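Local coordinates for ABC transporter binding protein AcbH (Actinoplanes, PDB 3OO8) that binds beta-D-galactopyranose as the extracellular solute receptor of a bacterial ABC transporter, at residues I196-I201 against V283-N288. The protein carries 2 engineered substitutions. Residues are numbered along the deposited sequence; the frame is centred on the assembly and turned at random.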
ATOM      1  N   ILE A 196       3.798   8.261  -6.013  1.00  7.77           N
ATOM      2  CA  ILE A 196       4.581   9.074  -5.079  1.00  8.53           C
ATOM      3  C   ILE A 196       4.863  10.476  -5.642  1.00  8.28           C
ATOM      4  O   ILE A 196       4.844  11.462  -4.884  1.00  7.72           O
ATOM      5  CB  ILE A 196       5.865   8.340  -4.588  1.00  7.26           C
ATOM      6  CG1 ILE A 196       6.414   8.938  -3.287  1.00  7.78           C
ATOM      7  CG2 ILE A 196       6.979   8.265  -5.667  1.00 10.03           C
ATOM      8  CD1 ILE A 196       5.404   9.086  -2.133  1.00  9.93           C
ATOM      9  N   LEU A 197       5.162  10.570  -6.943  1.00  8.99           N
ATOM     10  CA  LEU A 197       5.330  11.884  -7.590  1.00  8.55           C
ATOM     11  C   LEU A 197       4.043  12.700  -7.436  1.00  7.82           C
ATOM     12  O   LEU A 197       4.109  13.884  -7.097  1.00 10.75           O
ATOM     13  CB  LEU A 197       5.679  11.734  -9.057  1.00  9.64           C
ATOM     14  CG  LEU A 197       7.072  11.156  -9.269  1.00  8.68           C
ATOM     15  CD1 LEU A 197       7.248  11.000 -10.754  1.00 10.34           C
ATOM     16  CD2 LEU A 197       8.160  12.114  -8.753  1.00 13.12           C
ATOM     17  N   ASN A 198       2.898  12.073  -7.697  1.00  9.73           N
ATOM     18  CA  ASN A 198       1.613  12.771  -7.542  1.00  9.92           C
ATOM     19  C   ASN A 198       1.360  13.235  -6.105  1.00 12.19           C
ATOM     20  O   ASN A 198       0.958  14.401  -5.878  1.00  9.32           O
ATOM     21  CB  ASN A 198       0.469  11.890  -8.086  1.00 10.61           C
ATOM     22  CG  ASN A 198      -0.765  12.689  -8.472  1.00 11.21           C
ATOM     23  OD1 ASN A 198      -0.671  13.847  -8.892  1.00 12.79           O
ATOM     24  ND2 ASN A 198      -1.934  12.028  -8.429  1.00 11.04           N
ATOM     25  N   LEU A 199       1.635  12.370  -5.126  1.00  9.79           N
ATOM     26  CA  LEU A 199       1.472  12.730  -3.692  1.00  9.21           C
ATOM     27  C   LEU A 199       2.412  13.856  -3.269  1.00  9.45           C
ATOM     28  O   LEU A 199       2.074  14.630  -2.393  1.00 10.92           O
ATOM     29  CB  LEU A 199       1.780  11.522  -2.805  1.00  9.26           C
ATOM     30  CG  LEU A 199       0.781  10.367  -2.899  1.00 10.22           C
ATOM     31  CD1 LEU A 199       1.255   9.122  -2.172  1.00 10.33           C
ATOM     32  CD2 LEU A 199      -0.580  10.811  -2.345  1.00  9.06           C
ATOM     33  N   ARG A 200       3.615  13.889  -3.847  1.00  9.56           N
ATOM     34  CA  ARG A 200       4.609  14.910  -3.484  1.00  8.07           C
ATOM     35  C   ARG A 200       4.400  16.242  -4.202  1.00  9.73           C
ATOM     36  O   ARG A 200       4.752  17.270  -3.633  1.00 13.34           O
ATOM     37  CB  ARG A 200       6.008  14.401  -3.850  1.00  7.85           C
ATOM     38  CG  ARG A 200       6.436  13.280  -2.918  1.00  7.68           C
ATOM     39  CD  ARG A 200       6.960  13.804  -1.566  1.00  6.93           C
ATOM     40  NE  ARG A 200       7.562  12.725  -0.771  1.00  9.50           N
ATOM     41  CZ  ARG A 200       6.878  11.877  -0.009  1.00  9.98           C
ATOM     42  NH1 ARG A 200       5.553  11.983   0.126  1.00  7.20           N
ATOM     43  NH2 ARG A 200       7.523  10.929   0.638  1.00  9.96           N
ATOM     44  N   ILE A 201       3.874  16.218  -5.431  1.00  9.80           N
ATOM     45  CA  ILE A 201       3.655  17.452  -6.234  1.00 10.44           C
ATOM     46  C   ILE A 201       2.267  18.046  -5.980  1.00 10.88           C
ATOM     47  O   ILE A 201       2.143  19.250  -5.692  1.00 14.03           O
ATOM     48  CB  ILE A 201       3.811  17.152  -7.730  1.00 12.94           C
ATOM     49  CG1 ILE A 201       5.261  16.752  -7.964  1.00 13.00           C
ATOM     50  CG2 ILE A 201       3.524  18.397  -8.604  1.00 12.01           C
ATOM     51  CD1 ILE A 201       5.508  16.110  -9.331  1.00 15.56           C
ATOM     52  N   VAL A 283      12.243   7.726   3.221  1.00 10.03           N
ATOM     53  CA  VAL A 283      11.044   8.052   2.460  1.00  9.96           C
ATOM     54  C   VAL A 283      11.375   8.880   1.221  1.00  9.71           C
ATOM     55  O   VAL A 283      12.362   9.628   1.177  1.00 11.37           O
ATOM     56  CB  VAL A 283       9.964   8.737   3.347  1.00  8.03           C
ATOM     57  CG1 VAL A 283       9.731   7.874   4.559  1.00 11.85           C
ATOM     58  CG2 VAL A 283      10.366  10.153   3.790  1.00 10.05           C
ATOM     59  N   PHE A 284      10.537   8.758   0.198  1.00 10.08           N
ATOM     60  CA  PHE A 284      10.804   9.531  -1.009  1.00  9.88           C
ATOM     61  C   PHE A 284      10.929  11.013  -0.653  1.00 11.43           C
ATOM     62  O   PHE A 284      10.106  11.535   0.130  1.00 11.09           O
ATOM     63  CB  PHE A 284       9.685   9.318  -2.018  1.00 10.13           C
ATOM     64  CG  PHE A 284      10.067   9.695  -3.437  1.00 11.94           C
ATOM     65  CD1 PHE A 284      10.561   8.714  -4.297  1.00 11.68           C
ATOM     66  CD2 PHE A 284       9.910  10.993  -3.911  1.00 11.12           C
ATOM     67  CE1 PHE A 284      10.905   9.003  -5.620  1.00 13.49           C
ATOM     68  CE2 PHE A 284      10.239  11.307  -5.237  1.00 12.78           C
ATOM     69  CZ  PHE A 284      10.757  10.319  -6.083  1.00 12.75           C
ATOM     70  N   PRO A 285      11.940  11.716  -1.196  1.00  9.83           N
ATOM     71  CA  PRO A 285      12.171  13.122  -0.787  1.00 12.05           C
ATOM     72  C   PRO A 285      11.031  14.092  -1.097  1.00 12.00           C
ATOM     73  O   PRO A 285      10.174  13.812  -1.932  1.00 11.56           O
ATOM     74  CB  PRO A 285      13.434  13.511  -1.566  1.00 14.91           C
ATOM     75  CG  PRO A 285      14.165  12.183  -1.666  1.00 20.44           C
ATOM     76  CD  PRO A 285      13.049  11.237  -2.059  1.00 10.34           C
ATOM     77  N   ALA A 286      11.040  15.232  -0.410  1.00 13.50           N
ATOM     78  CA  ALA A 286      10.006  16.259  -0.580  1.00 13.40           C
ATOM     79  C   ALA A 286      10.249  16.984  -1.899  1.00 15.30           C
ATOM     80  O   ALA A 286      11.417  17.255  -2.278  1.00 14.84           O
ATOM     81  CB  ALA A 286      10.083  17.233   0.553  1.00 13.09           C
ATOM     82  N   ILE A 287       9.163  17.267  -2.622  1.00 12.54           N
ATOM     83  CA  ILE A 287       9.236  18.074  -3.825  1.00 11.94           C
ATOM     84  C   ILE A 287       8.544  19.411  -3.587  1.00 13.59           C
ATOM     85  O   ILE A 287       9.145  20.465  -3.727  1.00 14.84           O
ATOM     86  CB  ILE A 287       8.598  17.362  -5.035  1.00 11.76           C
ATOM     87  CG1 ILE A 287       9.367  16.071  -5.345  1.00 13.18           C
ATOM     88  CG2 ILE A 287       8.560  18.321  -6.247  1.00 12.64           C
ATOM     89  CD1 ILE A 287       8.748  15.204  -6.463  1.00 11.62           C
ATOM     90  N   ASN A 288       7.262  19.360  -3.226  1.00 15.25           N
ATOM     91  CA  ASN A 288       6.469  20.580  -3.006  1.00 13.94           C
ATOM     92  C   ASN A 288       6.291  20.671  -1.505  1.00 14.39           C
ATOM     93  O   ASN A 288       5.620  19.858  -0.880  1.00 14.52           O
ATOM     94  CB  ASN A 288       5.139  20.503  -3.781  1.00 13.45           C
ATOM     95  CG  ASN A 288       4.172  21.612  -3.422  1.00 11.78           C
ATOM     96  OD1 ASN A 288       4.452  22.437  -2.559  1.00 11.85           O
ATOM     97  ND2 ASN A 288       3.034  21.644  -4.107  1.00 16.34           N
TER
HETATM   98  O   HOH W   1       6.533  17.007  -1.443  1.00 13.02           O
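Residues 196-201 form the last turns of helix 191-201, and the extended loop 283-288, which follows strand 279-282, runs along them in the same order: Ile196 faces Phe284, and by Arg200 and Ile287 the CA atoms have closed to 5.6 Å. At the helix end Asn288 N donates to Arg200 O (3.3 Å), and a water joins that oxygen to Ile287 N. Asn288 makes a second, straighter bond from its side chain, ND2 to Ile201 O (3.0 Å, N-H...O 161°), the acceptor lying near the amide plane; its OD1 receives Gln290 N.

Arg200 makes the largest single contribution, 120 Å² of the 448 Å² buried. Its chain bends at chi2 (-80°), turning the guanidinium along the loop, where NE and NH2 both donate side-on to Phe284 O, the NH2 to Phe284 O bond being the shorter at 2.7 Å. A weak bond links NE to Pro285 O, and NH1 reaches Tyr295 O, while Ile196 CD1 rests on one face of the group.

The ring of Phe284, swung away from its own amide nitrogen (chi1 -161°), lies against the helix: Ile196 CG2 sits on one face, 4.0 Å from the centroid, in a CH-pi contact. Leu197 CD2 approaches the ring obliquely at CZ and also meets Ile287 CD1 (3.9 Å), whose CG2 packs on Ile201 CG1. Phe165 and Phe261 extend this apolar cluster.

The contact thus ties a helix to the loop leaving a central-sheet strand within the class 2 solute-binding fold, with Ile196 about 7 Å, side chain to side chain, from galactose-binding Trp142.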